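Sugar fermentation stimulation protein homolog (Pyrococcus furiosus, PDB 4DA2) probably binds DNA, joining an OB-fold domain to a PD-(D/E)xK nuclease-like domain that here holds two calcium ions. Local coordinates at residues A[2-7]-A[85-90]; A[104-109]-A[118-123]; A[159-164]-A[199-204]; A[168-173]-A[204-209]. The protein carries 1 engineered substitution. All coordinates share one frame; numbering follows the deposited sequence.

Contact 1: A[2-7]-A[85-90]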
loop_
_atom_site.group_PDB
_atom_site.type_symbol
_atom_site.label_atom_id
_atom_site.label_comp_id
_atom_site.label_asym_id
_atom_site.label_seq_id
_atom_site.Cartn_x
_atom_site.Cartn_y
_atom_site.Cartn_z
ATOM N N MET A 2 -6.361 1.477 16.303
ATOM C CA MET A 2 -5.642 0.489 17.091
ATOM C C MET A 2 -4.247 0.210 16.526
ATOM O O MET A 2 -3.992 0.423 15.334
ATOM C CB MET A 2 -6.471 -0.798 17.279
ATOM C CG MET A 2 -6.783 -1.598 16.036
ATOM S SD MET A 2 -8.165 -2.754 16.308
ATOM C CE MET A 2 -7.578 -3.697 17.708
ATOM N N LYS A 3 -3.335 -0.231 17.388
ATOM C CA LYS A 3 -1.954 -0.510 16.964
ATOM C C LYS A 3 -1.783 -1.883 16.324
ATOM O O LYS A 3 -2.305 -2.864 16.832
ATOM C CB LYS A 3 -1.021 -0.351 18.160
ATOM C CG LYS A 3 0.409 -0.800 17.897
ATOM C CD LYS A 3 1.381 -0.143 18.854
ATOM C CE LYS A 3 1.474 -0.899 20.152
ATOM N NZ LYS A 3 2.628 -0.414 20.946
ATOM N N LEU A 4 -1.054 -1.949 15.210
ATOM C CA LEU A 4 -0.806 -3.216 14.530
ATOM C C LEU A 4 0.559 -3.787 14.846
ATOM O O LEU A 4 0.705 -5.001 15.010
ATOM C CB LEU A 4 -0.880 -3.064 13.004
ATOM C CG LEU A 4 -2.207 -2.745 12.345
ATOM C CD1 LEU A 4 -2.038 -2.659 10.841
ATOM C CD2 LEU A 4 -3.289 -3.776 12.731
ATOM N N MET A 5 1.569 -2.913 14.849
ATOM C CA MET A 5 2.963 -3.326 14.929
ATOM C C MET A 5 3.843 -2.076 15.152
ATOM O O MET A 5 3.339 -0.963 15.174
ATOM C CB MET A 5 3.420 -4.037 13.646
ATOM C CG MET A 5 3.108 -3.292 12.339
ATOM S SD MET A 5 3.719 -4.109 10.849
ATOM C CE MET A 5 5.496 -3.971 11.039
ATOM N N GLU A 6 5.140 -2.314 15.288
ATOM C CA GLU A 6 6.124 -1.267 15.525
ATOM C C GLU A 6 7.323 -1.485 14.632
ATOM O O GLU A 6 7.747 -2.623 14.407
ATOM C CB GLU A 6 6.569 -1.285 16.987
ATOM C CG GLU A 6 5.458 -1.040 17.979
ATOM C CD GLU A 6 5.859 -1.347 19.408
ATOM O OE1 GLU A 6 6.862 -2.072 19.629
ATOM O OE2 GLU A 6 5.152 -0.865 20.308
ATOM N N VAL A 7 7.876 -0.385 14.137
ATOM C CA VAL A 7 9.104 -0.410 13.367
ATOM C C VAL A 7 10.196 0.246 14.208
ATOM O O VAL A 7 10.045 1.375 14.664
ATOM C CB VAL A 7 8.927 0.350 12.043
ATOM C CG1 VAL A 7 10.263 0.525 11.314
ATOM C CG2 VAL A 7 7.914 -0.366 11.164
ATOM N N GLY A 85 2.255 -4.066 3.161
ATOM C CA GLY A 85 1.910 -5.480 3.120
ATOM C C GLY A 85 2.039 -6.151 4.485
ATOM O O GLY A 85 1.189 -6.944 4.864
ATOM N N LYS A 86 3.080 -5.812 5.244
ATOM C CA LYS A 86 3.286 -6.405 6.585
ATOM C C LYS A 86 2.140 -5.964 7.509
ATOM O O LYS A 86 1.645 -6.767 8.314
ATOM C CB LYS A 86 4.631 -5.989 7.189
ATOM C CG LYS A 86 5.846 -6.664 6.553
ATOM C CD LYS A 86 7.055 -6.517 7.473
ATOM C CE LYS A 86 8.274 -7.275 6.950
ATOM N NZ LYS A 86 9.125 -6.403 6.104
ATOM N N ALA A 87 1.722 -4.703 7.357
ATOM C CA ALA A 87 0.588 -4.128 8.113
ATOM C C ALA A 87 -0.702 -4.889 7.759
ATOM O O ALA A 87 -1.454 -5.317 8.646
ATOM C CB ALA A 87 0.430 -2.665 7.804
ATOM N N PHE A 88 -0.949 -5.064 6.466
ATOM C CA PHE A 88 -2.069 -5.913 6.032
ATOM C C PHE A 88 -2.033 -7.329 6.649
ATOM O O PHE A 88 -3.041 -7.821 7.149
ATOM C CB PHE A 88 -2.190 -5.969 4.486
ATOM C CG PHE A 88 -3.407 -6.722 4.023
ATOM C CD1 PHE A 88 -4.682 -6.188 4.217
ATOM C CD2 PHE A 88 -3.287 -7.963 3.421
ATOM C CE1 PHE A 88 -5.801 -6.875 3.814
ATOM C CE2 PHE A 88 -4.417 -8.671 3.053
ATOM C CZ PHE A 88 -5.673 -8.117 3.236
ATOM N N GLU A 89 -0.879 -7.984 6.588
ATOM C CA GLU A 89 -0.670 -9.294 7.196
ATOM C C GLU A 89 -0.984 -9.308 8.708
ATOM O O GLU A 89 -1.507 -10.291 9.212
ATOM C CB GLU A 89 0.754 -9.801 6.904
ATOM C CG GLU A 89 0.932 -10.147 5.412
ATOM C CD GLU A 89 2.366 -10.168 4.912
ATOM O OE1 GLU A 89 3.284 -10.380 5.714
ATOM O OE2 GLU A 89 2.577 -9.972 3.695
ATOM N N LYS A 90 -0.700 -8.213 9.409
ATOM C CA LYS A 90 -1.046 -8.124 10.823
ATOM C C LYS A 90 -2.550 -8.034 11.003
ATOM O O LYS A 90 -3.121 -8.668 11.903
ATOM C CB LYS A 90 -0.330 -6.936 11.476
ATOM C CG LYS A 90 1.168 -7.172 11.599
ATOM C CD LYS A 90 1.435 -8.077 12.798
ATOM C CE LYS A 90 2.866 -8.478 12.820
ATOM N NZ LYS A 90 3.211 -9.225 14.059
HETATM O O HOH W 1 2.048 -7.043 16.516
#

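Contact 2: A[104-109]-A[118-123]. Engineered in segment 118-123: Ile121 (natural residue Leu). With CA (calcium ion), chain D; CA (calcium ion), chain C.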
loop_
_atom_site.group_PDB
_atom_site.type_symbol
_atom_site.label_atom_id
_atom_site.label_comp_id
_atom_site.label_asym_id
_atom_site.label_seq_id
_atom_site.Cartn_x
_atom_site.Cartn_y
_atom_site.Cartn_z
ATOM N N ARG A 104 -6.670 -17.213 6.881
ATOM C CA ARG A 104 -5.235 -16.948 6.953
ATOM C C ARG A 104 -4.572 -17.017 5.575
ATOM O O ARG A 104 -5.098 -17.665 4.663
ATOM C CB ARG A 104 -4.565 -17.955 7.883
ATOM C CG ARG A 104 -4.727 -19.402 7.427
ATOM C CD ARG A 104 -4.111 -20.393 8.371
ATOM N NE ARG A 104 -4.119 -21.713 7.742
ATOM C CZ ARG A 104 -3.043 -22.336 7.273
ATOM N NH1 ARG A 104 -1.830 -21.795 7.387
ATOM N NH2 ARG A 104 -3.185 -23.519 6.699
ATOM N N ILE A 105 -3.411 -16.367 5.433
ATOM C CA ILE A 105 -2.659 -16.427 4.151
ATOM C C ILE A 105 -2.046 -17.826 4.022
ATOM O O ILE A 105 -1.434 -18.331 4.969
ATOM C CB ILE A 105 -1.572 -15.303 4.069
ATOM C CG1 ILE A 105 -2.261 -13.926 4.084
ATOM C CG2 ILE A 105 -0.696 -15.464 2.810
ATOM C CD1 ILE A 105 -1.376 -12.757 4.581
ATOM N N ILE A 106 -2.248 -18.457 2.868
ATOM C CA ILE A 106 -1.632 -19.749 2.571
ATOM C C ILE A 106 -0.625 -19.663 1.424
ATOM O O ILE A 106 0.254 -20.526 1.299
ATOM C CB ILE A 106 -2.688 -20.864 2.305
ATOM C CG1 ILE A 106 -3.562 -20.540 1.077
ATOM C CG2 ILE A 106 -3.544 -21.094 3.547
ATOM C CD1 ILE A 106 -4.354 -21.730 0.529
ATOM N N LYS A 107 -0.737 -18.630 0.584
ATOM C CA LYS A 107 0.239 -18.429 -0.498
ATOM C C LYS A 107 0.457 -16.951 -0.696
ATOM O O LYS A 107 -0.501 -16.178 -0.667
ATOM C CB LYS A 107 -0.244 -18.989 -1.835
ATOM C CG LYS A 107 -0.183 -20.499 -2.003
ATOM C CD LYS A 107 -0.713 -20.917 -3.378
ATOM C CE LYS A 107 -0.632 -22.429 -3.573
ATOM N NZ LYS A 107 -1.322 -22.861 -4.819
ATOM N N ARG A 108 1.718 -16.581 -0.902
ATOM C CA ARG A 108 2.095 -15.203 -1.272
ATOM C C ARG A 108 2.515 -15.188 -2.738
ATOM O O ARG A 108 3.182 -16.103 -3.214
ATOM C CB ARG A 108 3.208 -14.660 -0.383
ATOM C CG ARG A 108 2.769 -14.392 1.064
ATOM C CD ARG A 108 3.948 -14.287 2.016
ATOM N NE ARG A 108 3.477 -14.329 3.405
ATOM C CZ ARG A 108 4.209 -13.997 4.463
ATOM N NH1 ARG A 108 5.463 -13.587 4.316
ATOM N NH2 ARG A 108 3.684 -14.073 5.679
ATOM N N GLU A 109 2.107 -14.148 -3.449
ATOM C CA GLU A 109 2.368 -14.012 -4.904
ATOM C C GLU A 109 2.031 -15.202 -5.815
ATOM O O GLU A 109 2.827 -15.523 -6.711
ATOM C CB GLU A 109 3.827 -13.584 -5.150
ATOM C CG GLU A 109 4.243 -12.357 -4.375
ATOM C CD GLU A 109 3.548 -11.106 -4.865
ATOM O OE1 GLU A 109 3.534 -10.860 -6.086
ATOM O OE2 GLU A 109 3.017 -10.347 -4.031
ATOM N N ASP A 118 -1.232 -10.656 -4.871
ATOM C CA ASP A 118 -0.504 -10.658 -3.608
ATOM C C ASP A 118 -0.708 -11.883 -2.744
ATOM O O ASP A 118 0.283 -12.456 -2.256
ATOM C CB ASP A 118 -0.839 -9.423 -2.775
ATOM C CG ASP A 118 -0.296 -8.175 -3.367
ATOM O OD1 ASP A 118 0.723 -8.228 -4.099
ATOM O OD2 ASP A 118 -0.870 -7.089 -3.097
ATOM N N TYR A 119 -1.972 -12.264 -2.526
ATOM C CA TYR A 119 -2.293 -13.354 -1.571
ATOM C C TYR A 119 -3.360 -14.316 -2.040
ATOM O O TYR A 119 -4.342 -13.916 -2.665
ATOM C CB TYR A 119 -2.750 -12.782 -0.211
ATOM C CG TYR A 119 -1.830 -11.709 0.377
ATOM C CD1 TYR A 119 -0.605 -12.052 0.946
ATOM C CD2 TYR A 119 -2.199 -10.368 0.374
ATOM C CE1 TYR A 119 0.246 -11.088 1.477
ATOM C CE2 TYR A 119 -1.361 -9.378 0.915
ATOM C CZ TYR A 119 -0.143 -9.747 1.475
ATOM O OH TYR A 119 0.709 -8.787 1.991
ATOM N N LEU A 120 -3.165 -15.591 -1.697
ATOM C CA LEU A 120 -4.259 -16.542 -1.632
ATOM C C LEU A 120 -4.484 -16.773 -0.157
ATOM O O LEU A 120 -3.559 -17.122 0.577
ATOM C CB LEU A 120 -3.923 -17.866 -2.320
ATOM C CG LEU A 120 -5.056 -18.889 -2.242
ATOM C CD1 LEU A 120 -6.314 -18.353 -2.920
ATOM C CD2 LEU A 120 -4.637 -20.240 -2.856
ATOM N N ILE A 121 -5.726 -16.539 0.245
ATOM C CA ILE A 121 -6.156 -16.638 1.640
ATOM C C ILE A 121 -7.170 -17.775 1.758
ATOM O O ILE A 121 -8.047 -17.934 0.908
ATOM C CB ILE A 121 -6.712 -15.287 2.110
ATOM C CG1 ILE A 121 -5.536 -14.335 2.321
ATOM C CG2 ILE A 121 -7.520 -15.400 3.437
ATOM C CD1 ILE A 121 -5.933 -12.886 2.513
ATOM N N GLU A 122 -7.017 -18.579 2.800
ATOM C CA GLU A 122 -7.907 -19.711 3.020
ATOM C C GLU A 122 -8.815 -19.451 4.193
ATOM O O GLU A 122 -8.352 -19.078 5.285
ATOM C CB GLU A 122 -7.115 -21.011 3.207
ATOM C CG GLU A 122 -8.023 -22.252 3.350
ATOM C CD GLU A 122 -7.246 -23.559 3.538
ATOM O OE1 GLU A 122 -6.005 -23.565 3.407
ATOM O OE2 GLU A 122 -7.897 -24.584 3.799
ATOM N N CYS A 123 -10.115 -19.630 3.957
ATOM C CA CYS A 123 -11.141 -19.455 4.998
ATOM C C CYS A 123 -11.843 -20.801 5.271
ATOM O O CYS A 123 -11.532 -21.814 4.613
ATOM C CB CYS A 123 -12.178 -18.433 4.555
ATOM S SG CYS A 123 -11.475 -16.799 4.204
HETATM CA CA CA D . 2.416 -8.489 -5.637
HETATM CA CA CA C . 0.198 -5.435 -4.388
HETATM O O HOH W 2 2.405 -10.725 -1.522
HETATM O O HOH W 3 0.409 -3.667 -6.023
HETATM O O HOH W 4 2.191 -6.094 -5.936
HETATM O O HOH W 5 1.531 -5.562 -2.321
HETATM O O HOH W 6 3.378 -8.382 -8.044
HETATM O O HOH W 7 0.479 -8.822 -7.166
#

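Contact 3: A[159-164]-A[199-204]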
loop_
_atom_site.group_PDB
_atom_site.type_symbol
_atom_site.label_atom_id
_atom_site.label_comp_id
_atom_site.label_asym_id
_atom_site.label_seq_id
_atom_site.Cartn_x
_atom_site.Cartn_y
_atom_site.Cartn_z
ATOM N N GLU A 159 -7.209 -9.613 -13.969
ATOM C CA GLU A 159 -7.208 -10.976 -13.460
ATOM C C GLU A 159 -8.252 -11.144 -12.346
ATOM O O GLU A 159 -8.864 -12.205 -12.213
ATOM C CB GLU A 159 -5.828 -11.389 -12.952
ATOM C CG GLU A 159 -4.736 -11.416 -14.022
ATOM C CD GLU A 159 -5.000 -12.419 -15.152
ATOM O OE1 GLU A 159 -5.942 -13.248 -15.065
ATOM O OE2 GLU A 159 -4.246 -12.371 -16.128
ATOM N N LEU A 160 -8.439 -10.085 -11.541
ATOM C CA LEU A 160 -9.456 -10.097 -10.485
ATOM C C LEU A 160 -10.865 -10.233 -11.088
ATOM O O LEU A 160 -11.702 -10.982 -10.576
ATOM C CB LEU A 160 -9.350 -8.829 -9.600
ATOM C CG LEU A 160 -8.121 -8.775 -8.682
ATOM C CD1 LEU A 160 -7.943 -7.337 -8.129
ATOM C CD2 LEU A 160 -8.275 -9.739 -7.539
ATOM N N ILE A 161 -11.123 -9.454 -12.132
ATOM C CA ILE A 161 -12.397 -9.474 -12.840
ATOM C C ILE A 161 -12.662 -10.892 -13.379
ATOM O O ILE A 161 -13.760 -11.440 -13.206
ATOM C CB ILE A 161 -12.416 -8.428 -13.981
ATOM C CG1 ILE A 161 -12.482 -7.005 -13.409
ATOM C CG2 ILE A 161 -13.601 -8.712 -14.939
ATOM C CD1 ILE A 161 -12.230 -5.907 -14.430
ATOM N N LYS A 162 -11.653 -11.495 -14.005
ATOM C CA LYS A 162 -11.825 -12.836 -14.576
ATOM C C LYS A 162 -12.115 -13.890 -13.485
ATOM O O LYS A 162 -12.991 -14.732 -13.653
ATOM C CB LYS A 162 -10.604 -13.218 -15.408
ATOM C CG LYS A 162 -10.479 -14.732 -15.748
ATOM C CD LYS A 162 -11.445 -15.224 -16.809
ATOM C CE LYS A 162 -10.926 -16.520 -17.438
ATOM N NZ LYS A 162 -12.023 -17.467 -17.729
ATOM N N LEU A 163 -11.386 -13.830 -12.369
ATOM C CA LEU A 163 -11.683 -14.690 -11.214
ATOM C C LEU A 163 -13.177 -14.570 -10.794
ATOM O O LEU A 163 -13.885 -15.582 -10.691
ATOM C CB LEU A 163 -10.781 -14.314 -10.040
ATOM C CG LEU A 163 -9.323 -14.779 -10.121
ATOM C CD1 LEU A 163 -8.557 -14.140 -8.991
ATOM C CD2 LEU A 163 -9.277 -16.283 -9.985
ATOM N N ALA A 164 -13.658 -13.334 -10.600
ATOM C CA ALA A 164 -15.041 -13.101 -10.153
ATOM C C ALA A 164 -16.074 -13.632 -11.146
ATOM O O ALA A 164 -17.101 -14.159 -10.739
ATOM C CB ALA A 164 -15.290 -11.635 -9.883
ATOM N N LYS A 199 -14.660 0.048 -11.805
ATOM C CA LYS A 199 -16.124 0.013 -11.966
ATOM C C LYS A 199 -16.564 -1.346 -12.462
ATOM O O LYS A 199 -17.523 -1.910 -11.944
ATOM C CB LYS A 199 -16.608 1.102 -12.949
ATOM C CG LYS A 199 -16.488 2.530 -12.398
ATOM C CD LYS A 199 -17.157 3.568 -13.314
ATOM C CE LYS A 199 -16.888 4.983 -12.815
ATOM N NZ LYS A 199 -15.529 5.462 -13.230
ATOM N N GLU A 200 -15.847 -1.870 -13.461
ATOM C CA GLU A 200 -16.111 -3.182 -14.028
ATOM C C GLU A 200 -15.916 -4.275 -12.980
ATOM O O GLU A 200 -16.734 -5.215 -12.900
ATOM C CB GLU A 200 -15.211 -3.446 -15.249
ATOM C CG GLU A 200 -15.494 -4.776 -15.947
ATOM C CD GLU A 200 -14.680 -4.986 -17.225
ATOM O OE1 GLU A 200 -13.936 -4.072 -17.622
ATOM O OE2 GLU A 200 -14.786 -6.084 -17.823
ATOM N N ALA A 201 -14.864 -4.140 -12.171
ATOM C CA ALA A 201 -14.611 -5.057 -11.045
ATOM C C ALA A 201 -15.779 -5.135 -10.063
ATOM O O ALA A 201 -16.211 -6.234 -9.702
ATOM C CB ALA A 201 -13.332 -4.644 -10.284
ATOM N N LEU A 202 -16.257 -3.976 -9.612
ATOM C CA LEU A 202 -17.420 -3.898 -8.714
ATOM C C LEU A 202 -18.600 -4.671 -9.293
ATOM O O LEU A 202 -19.203 -5.509 -8.626
ATOM C CB LEU A 202 -17.829 -2.447 -8.488
ATOM C CG LEU A 202 -17.336 -1.673 -7.267
ATOM C CD1 LEU A 202 -18.090 -0.332 -7.209
ATOM C CD2 LEU A 202 -17.514 -2.481 -5.994
ATOM N N GLU A 203 -18.896 -4.410 -10.564
ATOM C CA GLU A 203 -19.994 -5.073 -11.257
ATOM C C GLU A 203 -19.814 -6.570 -11.398
ATOM O O GLU A 203 -20.791 -7.317 -11.323
ATOM C CB GLU A 203 -20.213 -4.438 -12.635
ATOM C CG GLU A 203 -20.733 -3.015 -12.557
ATOM C CD GLU A 203 -20.903 -2.396 -13.934
ATOM O OE1 GLU A 203 -20.888 -3.141 -14.939
ATOM O OE2 GLU A 203 -21.048 -1.167 -14.004
ATOM N N ALA A 204 -18.563 -7.016 -11.545
ATOM C CA ALA A 204 -18.245 -8.409 -11.775
ATOM C C ALA A 204 -18.271 -9.248 -10.503
ATOM O O ALA A 204 -18.354 -10.470 -10.582
ATOM C CB ALA A 204 -16.875 -8.567 -12.489
#

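Contact 4: A[168-173]-A[204-209]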
loop_
_atom_site.group_PDB
_atom_site.type_symbol
_atom_site.label_atom_id
_atom_site.label_comp_id
_atom_site.label_asym_id
_atom_site.label_seq_id
_atom_site.Cartn_x
_atom_site.Cartn_y
_atom_site.Cartn_z
ATOM N N LYS A 168 -15.082 -17.183 -8.694
ATOM C CA LYS A 168 -14.137 -17.318 -7.589
ATOM C C LYS A 168 -14.144 -16.043 -6.746
ATOM O O LYS A 168 -14.527 -14.962 -7.231
ATOM C CB LYS A 168 -12.734 -17.641 -8.088
ATOM C CG LYS A 168 -12.618 -19.056 -8.651
ATOM C CD LYS A 168 -11.621 -19.098 -9.778
ATOM C CE LYS A 168 -11.420 -20.519 -10.284
ATOM N NZ LYS A 168 -10.265 -20.600 -11.222
ATOM N N ARG A 169 -13.705 -16.164 -5.499
ATOM C CA ARG A 169 -13.691 -15.018 -4.592
ATOM C C ARG A 169 -12.438 -14.182 -4.856
ATOM O O ARG A 169 -11.289 -14.692 -4.867
ATOM C CB ARG A 169 -13.755 -15.485 -3.123
ATOM C CG ARG A 169 -15.053 -16.258 -2.750
ATOM C CD ARG A 169 -16.200 -15.285 -2.497
ATOM N NE ARG A 169 -15.808 -14.286 -1.504
ATOM C CZ ARG A 169 -16.195 -13.013 -1.502
ATOM N NH1 ARG A 169 -17.009 -12.544 -2.445
ATOM N NH2 ARG A 169 -15.764 -12.205 -0.546
ATOM N N ALA A 170 -12.662 -12.889 -5.063
ATOM C CA ALA A 170 -11.582 -11.976 -5.352
ATOM C C ALA A 170 -11.809 -10.652 -4.618
ATOM O O ALA A 170 -12.955 -10.188 -4.489
ATOM C CB ALA A 170 -11.473 -11.741 -6.860
ATOM N N MET A 171 -10.712 -10.056 -4.151
ATOM C CA MET A 171 -10.747 -8.791 -3.388
ATOM C C MET A 171 -9.558 -7.903 -3.721
ATOM O O MET A 171 -8.428 -8.395 -3.896
ATOM C CB MET A 171 -10.742 -9.062 -1.874
ATOM C CG MET A 171 -10.849 -7.805 -1.028
ATOM S SD MET A 171 -10.835 -8.161 0.747
ATOM C CE MET A 171 -12.568 -8.557 0.921
ATOM N N ILE A 172 -9.824 -6.599 -3.859
ATOM C CA ILE A 172 -8.767 -5.604 -3.888
ATOM C C ILE A 172 -8.869 -4.716 -2.667
ATOM O O ILE A 172 -9.948 -4.257 -2.296
ATOM C CB ILE A 172 -8.692 -4.786 -5.242
ATOM C CG1 ILE A 172 -7.458 -3.876 -5.292
ATOM C CG2 ILE A 172 -9.975 -3.969 -5.506
ATOM C CD1 ILE A 172 -7.180 -3.354 -6.695
ATOM N N VAL A 173 -7.729 -4.511 -2.024
ATOM C CA VAL A 173 -7.671 -3.701 -0.812
ATOM C C VAL A 173 -6.717 -2.553 -1.035
ATOM O O VAL A 173 -5.512 -2.782 -1.259
ATOM C CB VAL A 173 -7.201 -4.521 0.388
ATOM C CG1 VAL A 173 -7.149 -3.619 1.653
ATOM C CG2 VAL A 173 -8.120 -5.751 0.647
ATOM N N ALA A 204 -18.563 -7.016 -11.545
ATOM C CA ALA A 204 -18.245 -8.409 -11.775
ATOM C C ALA A 204 -18.271 -9.248 -10.503
ATOM O O ALA A 204 -18.354 -10.470 -10.582
ATOM C CB ALA A 204 -16.875 -8.567 -12.489
ATOM N N GLY A 205 -18.210 -8.594 -9.338
ATOM C CA GLY A 205 -18.190 -9.313 -8.061
ATOM C C GLY A 205 -16.875 -9.212 -7.300
ATOM O O GLY A 205 -16.721 -9.856 -6.252
ATOM N N VAL A 206 -15.911 -8.441 -7.818
ATOM C CA VAL A 206 -14.653 -8.242 -7.063
ATOM C C VAL A 206 -14.956 -7.343 -5.863
ATOM O O VAL A 206 -15.514 -6.247 -6.018
ATOM C CB VAL A 206 -13.528 -7.582 -7.894
ATOM C CG1 VAL A 206 -12.244 -7.370 -7.014
ATOM C CG2 VAL A 206 -13.231 -8.381 -9.169
ATOM N N GLU A 207 -14.600 -7.808 -4.666
ATOM C CA GLU A 207 -14.858 -6.993 -3.458
ATOM C C GLU A 207 -13.788 -5.909 -3.366
ATOM O O GLU A 207 -12.589 -6.168 -3.609
ATOM C CB GLU A 207 -14.871 -7.857 -2.206
ATOM C CG GLU A 207 -15.971 -8.933 -2.245
ATOM C CD GLU A 207 -17.392 -8.384 -2.058
ATOM O OE1 GLU A 207 -17.564 -7.437 -1.269
ATOM O OE2 GLU A 207 -18.345 -8.909 -2.690
ATOM N N ILE A 208 -14.221 -4.687 -3.083
ATOM C CA ILE A 208 -13.267 -3.571 -2.955
ATOM C C ILE A 208 -13.291 -3.013 -1.514
ATOM O O ILE A 208 -14.356 -2.680 -0.994
ATOM C CB ILE A 208 -13.535 -2.439 -3.964
ATOM C CG1 ILE A 208 -13.383 -2.959 -5.408
ATOM C CG2 ILE A 208 -12.605 -1.248 -3.660
ATOM C CD1 ILE A 208 -13.792 -1.936 -6.483
ATOM N N ARG A 209 -12.115 -2.927 -0.881
ATOM C CA ARG A 209 -12.011 -2.364 0.487
ATOM C C ARG A 209 -10.891 -1.327 0.455
ATOM O O ARG A 209 -10.005 -1.360 -0.427
ATOM C CB ARG A 209 -11.629 -3.446 1.515
ATOM C CG ARG A 209 -12.572 -4.683 1.564
ATOM C CD ARG A 209 -13.967 -4.397 2.129
ATOM N NE ARG A 209 -14.778 -5.627 2.107
ATOM C CZ ARG A 209 -15.673 -5.915 1.164
ATOM N NH1 ARG A 209 -15.926 -5.045 0.191
ATOM N NH2 ARG A 209 -16.345 -7.060 1.223
HETATM O O HOH W 8 -15.312 -11.977 -5.181
#

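Contact 1: A[2-7]-A[85-90]
Lys90 lays its side chain against Leu4 and Met5. Lys90 CB lies 4.2 Å from Leu4 CB. Lys90 CG, set anti to the carbonyl carbon (chi1 -70°), comes 4.1 Å from Met5 SD, the Met5 and Lys90 side chains crossing at about a right angle. A bend at chi2 then carries Lys90 CD to within 3.9 Å of Leu4 O. At the tip, Lys90 NZ meets a water only weakly, and the same water donates to Leu4 O at 2.9 Å. The elements joined here are edge strand 2-6, paired antiparallel with strand 220-229, and helix 81-93, the first helix of the alpha-beta-beta-beta-alpha-beta core of the PD-(D/E)xK fold. One turn back along that helix, Leu4 CD1 sits 3.9 Å from Ala87 CB and 3.5 Å from Ala87 O. Leu213 of the sheet touches both Leu4 and Ala87. Met5 SD also lies 4.1 Å from Ala87 N, beside the backbone joining Lys86 to Ala87.

Contact 2: A[104-109]-A[118-123]
A classic beta bulge marks this antiparallel pair in the PD-(D/E)xK sheet: Ile106 and Lys107 both face Leu120, whose O accepts from Ile106 N (3.0 Å) and Lys107 N (3.2 Å). The register shifts by one residue, and Leu120 N returns a bond to Lys107 O. On the face of Ile105 and Tyr119, Ile105 CD1 makes an off-centre CH-pi contact, 4.2 Å from the ring centroid, while Tyr119 OH is hydrogen-bonded to Glu89 OE2. Ile105 CG1 packs against CG1 of the engineered Ile121. At the bulge itself, Leu120 CD2 lies 3.7 Å from Ile106 CD1. A bend at chi2 (-69°) turns Glu109 CD toward one calcium ion, which both carboxylate oxygens bind. Asp118 OD1 binds that ion at 2.3 Å and lies farther, 2.9 Å, from the second, which Asp118 OD2 holds at 2.4 Å. A water donates to both Glu109 OE2 and Asp118 O. With Glu131 and Thr132 O also binding the second ion, the arrangement is consistent with the acidic metal site of PD-(D/E)xK nucleases.

Contact 3: A[159-164]-A[199-204]
Ala204 N is gripped by two carbonyls of its own helical turn, Glu200 O at 2.9 Å and, weakly, Ala201 O at 3.1 Å, in the last turn of helix 192-204, where Ala204 presents CB to Ile161 CG2. Ile161 carries most of the interface and touches three residues with its two branches. Ile161 CG1, anti to the carbonyl carbon (chi1 -71°), lies 3.7 Å from Ala201 CA and meets the Ala201 methyl as well. From there Ile161 CD1 runs on to Glu200 CG at 3.8 Å, the isoleucine crossing the extended glutamate chain at about a right angle. The carboxylate of Glu200 turns to Arg165, just beyond the neighbouring segment, in a salt bridge. The two helices run nearly parallel, 16° between their segments with axes 9.0 Å apart, and each leads into a strand of the parallel pair: 151-165 into 169-176, 192-204 into 207-215. With alanines at 164, 201 and 204 the backbones come close, Ile161 CA lying 5.3 Å from Ala201 CA. Toward the C-terminal ends Ala164 CB rests 3.4 Å from Ala204 O, while Leu160 turns to the sheet and packs on Ala170 and Ile172.

Contact 4: A[168-173]-A[204-209]
Ile172 and Ile208 form the apolar centre, lying side by side on one face of the sheet and pointing the same way. With Ile172 CG1 anti to the backbone N (chi1 -173°), CG2 is the branch that meets Ile208 CG1, at 3.6 Å. Val206 extends this layer, its two methyls lying near Ile172 CG2 and Ala170 CB. The backbones pair in parallel: Glu207 N donates to Ala170 O, Ile172 N to Glu207 O at 2.8 Å, and Arg209 N to Ile172 O at 2.9 Å. Before the pairing begins, a water bridges Ala170 N and Gly205 O; Gly205, at phi 112°, ends the preceding helix in a Schellman motif. On the opposite face Met171 CE sits over the Arg209 guanidinium, 3.9 Å from NE, the two side chains crossing at about a right angle. Farther out lies a charged network. Arg209 NH2 donates to Glu207 OE1 at 2.8 Å in a salt bridge, and NE pairs with Glu99. Arg169 NH1 makes a long salt bridge, 3.9 Å, to Glu207 OE2, which lies in the plane of the Arg169 guanidinium, at its edge. Strand 127-139 flanks strand 169-176 on its other side, and helices 151-165 and 192-204 cover the isoleucine face through Leu160 and Leu202.

How the contacts relate
The four contacts range from buried to partly buried: contacts 1, 2 and 4 reach one mixed sheet, and contact 3 joins two helices that lead into it. Contact 4 is the buried one, a pair of central strands held by regular backbone bonds; contact 3, partly buried, shares Ala204 with it and relies on close apolar packing by Ile161 and alanines. Contacts 1 and 2 are also partly buried and meet through Glu89 and Tyr119, but they differ in chemistry: a helix laid on an edge strand by apolar and sulfur contacts, against a bulged strand pair ending in metal ligands. Phe88 of contact 1 also packs on Val173 of contact 4, linking that helix to the central strands.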